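Local coordinates for protein probable glucarate dehydratase (Mycobacterium smegmatis str. MC2 155, PDB 3VDG) that probably dehydrates D-glucarate as a lyase of the enolase superfamily, with an active site built around a metal ion, occupied here by sodium, at residues 265-270 with 339-344; 310-315 with 365-370; 252-257 with 269-274; 290-295 with 317-322. One frame throughout, in Å; residues are numbered along the deposited sequence.

Interaction 1 (265-270 with 339-344); sequences LEYLED and GLSMHS. With NA (sodium ion), chain C; FMT (formic acid), chain B.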
# COMPACT_ATOMS: atom_id res chain seq x y z
N LEU A 265 -22.57 0.54 -21.62
CA LEU A 265 -21.92 1.07 -20.40
C LEU A 265 -20.51 0.57 -20.22
O LEU A 265 -20.23 -0.60 -20.42
CB LEU A 265 -22.71 0.70 -19.15
CG LEU A 265 -24.11 1.27 -18.98
CD1 LEU A 265 -24.70 0.73 -17.68
CD2 LEU A 265 -24.10 2.79 -18.99
N GLU A 266 -19.62 1.47 -19.80
CA GLU A 266 -18.29 1.08 -19.37
C GLU A 266 -18.37 0.33 -18.03
O GLU A 266 -17.70 -0.69 -17.82
CB GLU A 266 -17.46 2.35 -19.23
CG GLU A 266 -16.07 2.13 -18.70
CD GLU A 266 -15.21 3.37 -18.80
OE1 GLU A 266 -15.53 4.39 -18.13
OE2 GLU A 266 -14.22 3.31 -19.56
N TYR A 267 -19.18 0.82 -17.11
CA TYR A 267 -19.54 -0.01 -15.96
C TYR A 267 -20.87 0.47 -15.40
O TYR A 267 -21.33 1.55 -15.75
CB TYR A 267 -18.45 -0.04 -14.87
CG TYR A 267 -17.93 1.30 -14.31
CD1 TYR A 267 -16.60 1.67 -14.49
CD2 TYR A 267 -18.75 2.15 -13.56
CE1 TYR A 267 -16.11 2.86 -13.96
CE2 TYR A 267 -18.27 3.34 -13.03
CZ TYR A 267 -16.94 3.70 -13.22
OH TYR A 267 -16.44 4.88 -12.70
N LEU A 268 -21.48 -0.34 -14.55
CA LEU A 268 -22.75 -0.00 -13.89
C LEU A 268 -22.50 0.10 -12.38
O LEU A 268 -22.06 -0.88 -11.79
CB LEU A 268 -23.77 -1.12 -14.17
CG LEU A 268 -25.14 -1.01 -13.51
CD1 LEU A 268 -25.84 0.22 -14.06
CD2 LEU A 268 -25.95 -2.27 -13.81
N GLU A 269 -22.73 1.26 -11.77
CA GLU A 269 -22.33 1.44 -10.36
C GLU A 269 -23.52 1.18 -9.45
O GLU A 269 -24.59 1.73 -9.69
CB GLU A 269 -21.87 2.87 -10.03
CG GLU A 269 -21.04 3.59 -11.07
CD GLU A 269 -20.65 4.99 -10.61
OE1 GLU A 269 -20.35 5.85 -11.48
OE2 GLU A 269 -20.65 5.24 -9.38
N ASP A 270 -23.30 0.41 -8.39
CA ASP A 270 -24.30 0.22 -7.34
C ASP A 270 -25.73 0.14 -7.86
O ASP A 270 -26.58 0.96 -7.48
CB ASP A 270 -24.20 1.35 -6.29
CG ASP A 270 -22.89 1.28 -5.52
OD1 ASP A 270 -22.61 0.18 -5.00
OD2 ASP A 270 -22.15 2.29 -5.48
N GLY A 339 -10.86 -3.51 -10.85
CA GLY A 339 -10.56 -2.23 -11.51
C GLY A 339 -10.66 -1.11 -10.48
O GLY A 339 -11.20 -1.31 -9.38
N LEU A 340 -10.16 0.07 -10.83
CA LEU A 340 -10.11 1.19 -9.87
C LEU A 340 -10.55 2.47 -10.54
O LEU A 340 -10.04 2.83 -11.60
CB LEU A 340 -8.70 1.38 -9.32
CG LEU A 340 -8.56 2.49 -8.26
CD1 LEU A 340 -9.21 2.04 -6.95
CD2 LEU A 340 -7.09 2.80 -8.03
N SER A 341 -11.50 3.16 -9.92
CA SER A 341 -11.94 4.45 -10.44
C SER A 341 -11.91 5.41 -9.25
O SER A 341 -11.28 5.10 -8.22
CB SER A 341 -13.35 4.29 -11.05
OG SER A 341 -13.78 5.49 -11.69
N MET A 342 -12.58 6.55 -9.36
CA MET A 342 -12.64 7.49 -8.23
C MET A 342 -14.01 8.17 -8.10
O MET A 342 -14.57 8.66 -9.09
CB MET A 342 -11.53 8.54 -8.32
CG MET A 342 -11.42 9.42 -7.08
SD MET A 342 -10.16 10.72 -7.22
CE MET A 342 -8.66 9.76 -7.40
N HIS A 343 -14.51 8.19 -6.87
CA HIS A 343 -15.79 8.74 -6.48
C HIS A 343 -15.57 10.14 -6.00
O HIS A 343 -14.48 10.49 -5.53
CB HIS A 343 -16.35 7.89 -5.32
CG HIS A 343 -17.50 8.53 -4.56
ND1 HIS A 343 -17.31 9.30 -3.44
CD2 HIS A 343 -18.88 8.49 -4.77
CE1 HIS A 343 -18.51 9.72 -2.98
NE2 HIS A 343 -19.46 9.23 -3.79
N SER A 344 -16.59 10.98 -6.10
CA SER A 344 -16.47 12.34 -5.60
C SER A 344 -17.78 12.81 -4.97
O SER A 344 -18.84 12.23 -5.20
CB SER A 344 -16.00 13.31 -6.69
OG SER A 344 -17.08 13.85 -7.40
NA NA C . -21.32 6.07 -7.44
C FMT B . -23.05 9.25 -4.37
O1 FMT B . -22.88 8.23 -5.02
O2 FMT B . -22.15 9.62 -3.45
O HOH W 1 -22.92 4.91 -6.15
O HOH W 2 -21.28 8.31 -6.93
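Y267 OH and S341 OG meet at 2.9 Å in a hydrogen bond for which either hydroxyl could be the donor. S341 OG sits at the edge of the tyrosine ring, near its plane. Strands 289-291 and 312-315 lie between 267-269 and 339-342, and the nearest CA atoms, those of Y267 and G339, are 10.3 Å apart. The tyrosine side chain reaches across to S341, its CG placed between backbone N and carbonyl carbon (chi1 54°). Y367 packs edge-to-face with the Y267 ring, and L314 touches S341.

Two residues further along each segment, the chain enters the metal site. E269 runs extended beyond CG and brings OE2 to 2.2 Å from the sodium ion, where D244 and N292 are the other protein ligands. Its second oxygen, OE1, makes a salt bridge to K214, so both carboxylate oxygens are held. A sodium-bound water donates to D270 OD2 at 2.8 Å. Across the site from E269, H343 NE2 gives an almost perfectly straight bond (178°) to O2 of the formic acid at 2.7 Å, while its ND1 is bonded to D316. A second sodium-bound water donates to O1 of the same molecule. Metal ligands at the strand ends are characteristic of the modified TIM barrel of the enolase superfamily, and the His-Asp pair is consistent with its mandelate racemase/glucarate dehydratase branch.

Interaction 2 (310-315 with 365-370); sequences VQVVLS and LTYACD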
# COMPACT_ATOMS: atom_id res chain seq x y z
N VAL A 310 -18.28 -7.17 -6.71
CA VAL A 310 -17.95 -6.05 -7.61
C VAL A 310 -16.66 -6.32 -8.37
O VAL A 310 -15.80 -7.10 -7.92
CB VAL A 310 -17.78 -4.70 -6.87
CG1 VAL A 310 -19.10 -4.25 -6.26
CG2 VAL A 310 -16.66 -4.78 -5.83
N GLN A 311 -16.55 -5.66 -9.51
CA GLN A 311 -15.40 -5.81 -10.38
C GLN A 311 -14.57 -4.52 -10.41
O GLN A 311 -13.41 -4.55 -10.83
CB GLN A 311 -15.86 -6.19 -11.79
CG GLN A 311 -16.43 -7.61 -11.86
CD GLN A 311 -17.81 -7.72 -11.24
OE1 GLN A 311 -18.75 -7.04 -11.69
NE2 GLN A 311 -17.95 -8.56 -10.21
N VAL A 312 -15.16 -3.41 -9.96
CA VAL A 312 -14.49 -2.09 -9.94
C VAL A 312 -14.77 -1.40 -8.60
O VAL A 312 -15.92 -1.37 -8.15
CB VAL A 312 -15.00 -1.18 -11.08
CG1 VAL A 312 -14.38 0.20 -10.98
CG2 VAL A 312 -14.72 -1.78 -12.47
N VAL A 313 -13.74 -0.87 -7.94
CA VAL A 313 -13.96 -0.14 -6.68
C VAL A 313 -13.69 1.35 -6.95
O VAL A 313 -12.73 1.71 -7.63
CB VAL A 313 -13.02 -0.63 -5.55
CG1 VAL A 313 -13.22 0.20 -4.28
CG2 VAL A 313 -13.31 -2.10 -5.24
N LEU A 314 -14.56 2.22 -6.47
CA LEU A 314 -14.29 3.65 -6.64
C LEU A 314 -13.53 4.16 -5.44
O LEU A 314 -14.03 4.11 -4.34
CB LEU A 314 -15.57 4.45 -6.84
CG LEU A 314 -16.08 4.67 -8.26
CD1 LEU A 314 -16.47 3.36 -8.91
CD2 LEU A 314 -17.26 5.64 -8.28
N SER A 315 -12.29 4.60 -5.65
CA SER A 315 -11.53 5.16 -4.53
C SER A 315 -12.15 6.50 -4.12
O SER A 315 -12.84 7.15 -4.90
CB SER A 315 -10.08 5.39 -4.94
OG SER A 315 -10.02 6.35 -6.00
N LEU A 365 -5.10 3.38 -11.98
CA LEU A 365 -6.29 4.24 -12.01
C LEU A 365 -6.41 4.78 -13.42
O LEU A 365 -5.90 5.86 -13.71
CB LEU A 365 -6.23 5.39 -11.01
CG LEU A 365 -7.63 5.85 -10.54
CD1 LEU A 365 -7.56 6.84 -9.39
CD2 LEU A 365 -8.45 6.41 -11.69
N THR A 366 -7.07 4.01 -14.28
CA THR A 366 -7.14 4.34 -15.70
C THR A 366 -8.52 4.84 -16.15
O THR A 366 -8.63 5.50 -17.18
CB THR A 366 -6.72 3.14 -16.56
OG1 THR A 366 -7.46 1.98 -16.14
CG2 THR A 366 -5.22 2.87 -16.37
N TYR A 367 -9.57 4.54 -15.37
CA TYR A 367 -10.88 5.13 -15.61
C TYR A 367 -10.85 6.63 -15.32
O TYR A 367 -10.14 7.09 -14.43
CB TYR A 367 -11.95 4.50 -14.72
CG TYR A 367 -12.32 3.07 -15.06
CD1 TYR A 367 -12.95 2.76 -16.26
CD2 TYR A 367 -12.04 2.04 -14.18
CE1 TYR A 367 -13.28 1.46 -16.58
CE2 TYR A 367 -12.38 0.74 -14.48
CZ TYR A 367 -13.00 0.45 -15.68
OH TYR A 367 -13.33 -0.85 -15.97
N ALA A 368 -11.64 7.40 -16.06
CA ALA A 368 -11.74 8.82 -15.78
C ALA A 368 -12.31 9.00 -14.36
O ALA A 368 -13.21 8.26 -13.98
CB ALA A 368 -12.64 9.47 -16.82
N CYS A 369 -11.81 9.96 -13.59
CA CYS A 369 -12.32 10.23 -12.24
C CYS A 369 -13.62 11.03 -12.26
O CYS A 369 -13.78 11.95 -13.06
CB CYS A 369 -11.30 11.03 -11.41
SG CYS A 369 -9.71 10.18 -11.15
N ASP A 370 -14.54 10.72 -11.35
CA ASP A 370 -15.70 11.59 -11.12
C ASP A 370 -15.27 12.93 -10.51
O ASP A 370 -14.32 12.98 -9.73
CB ASP A 370 -16.67 10.92 -10.15
CG ASP A 370 -17.37 9.69 -10.75
OD1 ASP A 370 -17.30 9.48 -11.98
OD2 ASP A 370 -18.03 8.95 -9.99
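V312 presses both methyls against the CE2 corner of Y367: V312 CG2 lies 4.0 Å from Y367 CE2, and CG1 touches the same atom a little further off. The two side chains come from opposite directions, V312 out of strand 312-315 of the barrel and Y367 out of the loop that follows helix 349-360. This is the C-terminal part of the enolase-type barrel, where that loop folds back over strand 312-315. Y367 has CG anti to its carbonyl carbon (chi1 -70°), which lays the ring along the strand, and V312 CG2 is also 3.9 Å from Y367 OH. Beyond V312 the ring meets S341.

Further along, L314 and D370 cross at about a right angle, with L314 CD2 3.8 Å from D370 OD2. That carboxylate does not depend on the leucine for partners: OD2 makes a salt bridge to K214 and OD1 another to R242. L314 also packs on A290, N292 and H343, and its side chain comes within about 4 Å of the sodium ion, placing an apolar branch beside the metal site. At the far end of the contact, S315 OG is hydrogen-bonded to S341 O of the neighbouring strand, while the CD1 methyl of L365 sits 4.2 Å from that same S315 OG.

Interaction 3 (252-257 with 269-274); sequences QTSVKV and EDPTPG. With NA (sodium ion), chain C.
A hydroxyl set against carbon is the oddity here: S254 OG lies only 3.4 Å from P271 CB and 3.6 Å from T272 CB, and its polar partner is elsewhere. The oxygen bonds to T250 O, one turn earlier in the chain. It gets there because OG is anti to the serine's carbonyl carbon and beside its backbone N (chi1 -61°), which folds it back along the helix wall and turns the flank of the hydroxyl to the proline. S254 CB adds a second touch, 3.7 Å from P271 CB. So small a side chain lets the backbones come close, and the CA atoms of S254 and P271 are 5.8 Å apart. Helix 251-260 connects the parallel, adjacent strands 241-244 and 267-269 in a beta-alpha-beta unit of the barrel, and the contact closes that unit by setting the helix against the turn that leaves its second strand. V281 of the next helix, 275-284, touches both S254 and T272, and W249 packs on S254 and P271. T272 bonds through OG1 to W249 O, which ties the loop ahead of one helix to the loop ahead of the next. The turn starts at the metal ligand E269. Next to it D270, in a left-handed backbone conformation, sends OD1 to T291 OG1, while OD2 accepts from the backbone N of N292. At the outer end of 269-274, G274 takes the N-cap position of helix 275-284.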
# COMPACT_ATOMS: atom_id res chain seq x y z
N GLN A 252 -33.31 -8.17 -9.52
CA GLN A 252 -34.00 -8.62 -10.74
C GLN A 252 -34.15 -7.47 -11.73
O GLN A 252 -33.96 -7.62 -12.93
CB GLN A 252 -35.39 -9.23 -10.42
CG GLN A 252 -35.33 -10.49 -9.54
CD GLN A 252 -34.75 -10.23 -8.14
OE1 GLN A 252 -35.05 -9.21 -7.50
NE2 GLN A 252 -33.92 -11.15 -7.68
N THR A 253 -34.49 -6.31 -11.22
CA THR A 253 -34.59 -5.14 -12.07
C THR A 253 -33.20 -4.77 -12.63
O THR A 253 -33.08 -4.37 -13.79
CB THR A 253 -35.21 -3.97 -11.29
OG1 THR A 253 -36.58 -4.29 -10.97
CG2 THR A 253 -35.14 -2.67 -12.08
N SER A 254 -32.16 -4.90 -11.81
CA SER A 254 -30.79 -4.53 -12.22
C SER A 254 -30.34 -5.37 -13.39
O SER A 254 -29.68 -4.88 -14.32
CB SER A 254 -29.82 -4.74 -11.05
OG SER A 254 -30.20 -3.91 -9.94
N VAL A 255 -30.66 -6.66 -13.33
CA VAL A 255 -30.24 -7.60 -14.37
C VAL A 255 -30.92 -7.23 -15.69
O VAL A 255 -30.31 -7.33 -16.75
CB VAL A 255 -30.52 -9.06 -13.95
CG1 VAL A 255 -30.42 -10.00 -15.14
CG2 VAL A 255 -29.58 -9.50 -12.83
N LYS A 256 -32.16 -6.75 -15.64
CA LYS A 256 -32.83 -6.30 -16.86
C LYS A 256 -32.18 -5.05 -17.44
O LYS A 256 -32.02 -4.91 -18.66
CB LYS A 256 -34.32 -6.06 -16.61
CG LYS A 256 -35.10 -7.34 -16.39
CD LYS A 256 -36.48 -7.06 -15.81
CE LYS A 256 -37.14 -8.34 -15.34
NZ LYS A 256 -38.38 -8.03 -14.58
N VAL A 257 -31.84 -4.11 -16.56
CA VAL A 257 -31.18 -2.89 -17.01
C VAL A 257 -29.84 -3.25 -17.66
O VAL A 257 -29.51 -2.78 -18.75
CB VAL A 257 -30.95 -1.89 -15.86
CG1 VAL A 257 -30.13 -0.69 -16.35
CG2 VAL A 257 -32.30 -1.42 -15.31
N GLU A 269 -22.73 1.26 -11.77
CA GLU A 269 -22.33 1.44 -10.36
C GLU A 269 -23.52 1.18 -9.45
O GLU A 269 -24.59 1.73 -9.69
CB GLU A 269 -21.87 2.87 -10.03
CG GLU A 269 -21.04 3.59 -11.07
CD GLU A 269 -20.65 4.99 -10.61
OE1 GLU A 269 -20.35 5.85 -11.48
OE2 GLU A 269 -20.65 5.24 -9.38
N ASP A 270 -23.30 0.41 -8.39
CA ASP A 270 -24.30 0.22 -7.34
C ASP A 270 -25.73 0.14 -7.86
O ASP A 270 -26.58 0.96 -7.48
CB ASP A 270 -24.20 1.35 -6.29
CG ASP A 270 -22.89 1.28 -5.52
OD1 ASP A 270 -22.61 0.18 -5.00
OD2 ASP A 270 -22.15 2.29 -5.48
N PRO A 271 -26.00 -0.84 -8.73
CA PRO A 271 -27.40 -0.99 -9.15
C PRO A 271 -28.35 -1.37 -8.00
O PRO A 271 -29.50 -0.96 -8.00
CB PRO A 271 -27.33 -2.13 -10.19
CG PRO A 271 -26.05 -2.86 -9.89
CD PRO A 271 -25.10 -1.80 -9.40
N THR A 272 -27.87 -2.13 -7.01
CA THR A 272 -28.75 -2.73 -6.02
C THR A 272 -28.03 -2.76 -4.67
O THR A 272 -26.81 -2.73 -4.62
CB THR A 272 -29.15 -4.16 -6.48
OG1 THR A 272 -30.24 -4.65 -5.70
CG2 THR A 272 -27.96 -5.14 -6.36
N PRO A 273 -28.79 -2.77 -3.55
CA PRO A 273 -28.09 -2.65 -2.26
C PRO A 273 -27.45 -3.95 -1.73
O PRO A 273 -28.02 -5.04 -1.88
CB PRO A 273 -29.19 -2.17 -1.29
CG PRO A 273 -30.49 -2.49 -1.95
CD PRO A 273 -30.26 -2.66 -3.43
N GLY A 274 -26.27 -3.82 -1.12
CA GLY A 274 -25.65 -4.94 -0.41
C GLY A 274 -24.80 -5.87 -1.26
O GLY A 274 -25.04 -6.06 -2.47
NA NA C . -21.32 6.07 -7.44
O HOH W 1 -22.92 4.91 -6.15
O HOH W 2 -21.28 8.31 -6.93

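Interaction 4 (290-295 with 317-322); sequences ATNMCV and HHYWGG. With NA (sodium ion), chain C; FMT (formic acid), chain B.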
# COMPACT_ATOMS: atom_id res chain seq x y z
N ALA A 290 -19.46 -1.59 -10.50
CA ALA A 290 -18.60 -0.75 -9.68
C ALA A 290 -19.35 -0.37 -8.41
O ALA A 290 -20.57 -0.44 -8.37
CB ALA A 290 -18.24 0.51 -10.45
N THR A 291 -18.62 0.04 -7.37
CA THR A 291 -19.28 0.49 -6.17
C THR A 291 -18.54 1.61 -5.45
O THR A 291 -17.31 1.68 -5.48
CB THR A 291 -19.44 -0.66 -5.17
OG1 THR A 291 -20.25 -0.20 -4.08
CG2 THR A 291 -18.07 -1.06 -4.63
N ASN A 292 -19.31 2.49 -4.80
CA ASN A 292 -18.82 3.29 -3.68
C ASN A 292 -19.84 3.26 -2.56
O ASN A 292 -20.03 4.25 -1.86
CB ASN A 292 -18.59 4.74 -4.07
CG ASN A 292 -19.80 5.35 -4.77
OD1 ASN A 292 -19.77 5.59 -5.97
ND2 ASN A 292 -20.86 5.61 -4.01
N MET A 293 -20.53 2.14 -2.42
CA MET A 293 -21.52 2.03 -1.37
C MET A 293 -21.32 0.76 -0.57
O MET A 293 -21.40 0.79 0.64
CB MET A 293 -22.95 2.10 -1.93
CG MET A 293 -23.33 3.47 -2.45
SD MET A 293 -24.99 3.47 -3.19
CE MET A 293 -25.97 3.48 -1.69
N CYS A 294 -21.05 -0.36 -1.23
CA CYS A 294 -20.88 -1.59 -0.45
C CYS A 294 -19.42 -1.92 -0.17
O CYS A 294 -19.13 -2.86 0.57
CB CYS A 294 -21.64 -2.77 -1.08
SG CYS A 294 -21.11 -3.19 -2.74
N VAL A 295 -18.50 -1.15 -0.75
CA VAL A 295 -17.08 -1.21 -0.38
C VAL A 295 -16.55 0.22 -0.16
O VAL A 295 -16.17 0.90 -1.13
CB VAL A 295 -16.22 -1.91 -1.46
CG1 VAL A 295 -14.76 -2.00 -1.00
CG2 VAL A 295 -16.73 -3.31 -1.75
N HIS A 317 -10.34 9.42 -1.37
CA HIS A 317 -9.41 9.63 -0.25
C HIS A 317 -10.06 10.27 0.94
O HIS A 317 -9.53 10.22 2.04
CB HIS A 317 -8.17 10.44 -0.68
CG HIS A 317 -8.43 11.91 -0.89
ND1 HIS A 317 -8.79 12.41 -2.08
CD2 HIS A 317 -8.31 12.99 -0.01
CE1 HIS A 317 -8.92 13.74 -1.97
NE2 HIS A 317 -8.63 14.09 -0.70
N HIS A 318 -11.23 10.88 0.74
CA HIS A 318 -11.91 11.58 1.85
C HIS A 318 -12.48 10.62 2.85
O HIS A 318 -12.63 10.97 4.04
CB HIS A 318 -13.02 12.50 1.33
CG HIS A 318 -12.54 13.55 0.36
ND1 HIS A 318 -12.54 13.35 -1.00
CD2 HIS A 318 -12.07 14.84 0.57
CE1 HIS A 318 -12.09 14.47 -1.60
NE2 HIS A 318 -11.80 15.38 -0.65
N TYR A 319 -12.83 9.41 2.43
CA TYR A 319 -13.33 8.45 3.43
C TYR A 319 -12.53 7.16 3.59
O TYR A 319 -12.74 6.41 4.55
CB TYR A 319 -14.85 8.20 3.30
CG TYR A 319 -15.33 7.58 2.00
CD1 TYR A 319 -16.04 8.34 1.08
CD2 TYR A 319 -15.06 6.26 1.69
CE1 TYR A 319 -16.50 7.79 -0.11
CE2 TYR A 319 -15.51 5.70 0.49
CZ TYR A 319 -16.23 6.48 -0.40
OH TYR A 319 -16.67 5.94 -1.60
N TRP A 320 -11.57 6.92 2.68
CA TRP A 320 -10.61 5.80 2.82
C TRP A 320 -9.40 6.12 3.66
O TRP A 320 -8.61 5.23 3.98
CB TRP A 320 -10.14 5.30 1.45
CG TRP A 320 -11.16 4.42 0.77
CD1 TRP A 320 -12.17 4.82 -0.10
CD2 TRP A 320 -11.30 2.96 0.87
NE1 TRP A 320 -12.89 3.74 -0.54
CE2 TRP A 320 -12.42 2.59 0.01
CE3 TRP A 320 -10.60 1.96 1.52
CZ2 TRP A 320 -12.82 1.28 -0.15
CZ3 TRP A 320 -11.03 0.63 1.37
CH2 TRP A 320 -12.12 0.31 0.54
N GLY A 321 -9.22 7.39 4.02
CA GLY A 321 -8.19 7.71 5.00
C GLY A 321 -6.98 8.45 4.44
O GLY A 321 -5.89 8.36 4.98
N GLY A 322 -7.17 9.19 3.36
CA GLY A 322 -6.08 10.04 2.86
C GLY A 322 -5.37 9.41 1.67
O GLY A 322 -5.81 8.40 1.13
NA NA C . -21.32 6.07 -7.44
C FMT B . -23.05 9.25 -4.37
O1 FMT B . -22.88 8.23 -5.02
O2 FMT B . -22.15 9.62 -3.45
O HOH W 1 -22.92 4.91 -6.15
O HOH W 3 -15.53 3.43 -2.12
O HOH W 2 -21.28 8.31 -6.93
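V295 and W320 meet at the outer rim of the indole, where V295 CG1 lies 3.8 Å from W320 CH2, near the ring plane. V295 O approaches the same rim, 3.5 Å from W320 CZ2. Held with CG anti to its carbonyl carbon (chi1 -77°), the indole reaches across to 290-295, and F298 stands edge-to-face with it. L301 touches both V295 and W320.

Y319 comes in beside W320, and the two share a water. This water accepts from Y319 OH at 2.8 Å and from W320 NE1 at 3.1 Å, then donates to V295 O at 2.8 Å. Three bonds fix it, and through it the aromatic pair is tied to a carbonyl it does not bond directly. Both segments lie at the C-terminal ends of barrel strands: 290-295 runs out of strand 289-291, and the weakly bonded helical turn 317-320 comes just after strand 312-315, on the side where an enolase-type barrel keeps its active site. There Y319 OH also lies 3.4 Å from N292 CB, alongside the base of a metal ligand. N292 OD1 binds the sodium ion at 2.2 Å, and its ND2 makes a weak bond to O1 of the formic acid. The bend beyond N292 is an ST turn, with T291 OG1 accepting from M293 N at 172° and also from C294 N, at 3.0 Å.

All four contacts belong to the barrel domain. Strands 267-269, 289-291, 312-315 and 339-342 lie side by side in that order and run parallel. Interactions 1 and 2 have centres about 5 Å apart, interactions 2 and 4 about 10 Å, and interactions 3 and 4, the widest pair, about 19 Å. Along the chain interaction 3 closes first, and interaction 4 falls entirely between the two segments of interaction 1, whereas interactions 1 and 2 alternate. Interactions 1 and 3 share E269 and D270: the segment that carries metal ligand E269 inward also packs, through P271 and T272, on outer helix 251-260. N292 in interaction 4 supplies another ligand, and L314 in interaction 2 packs beside it.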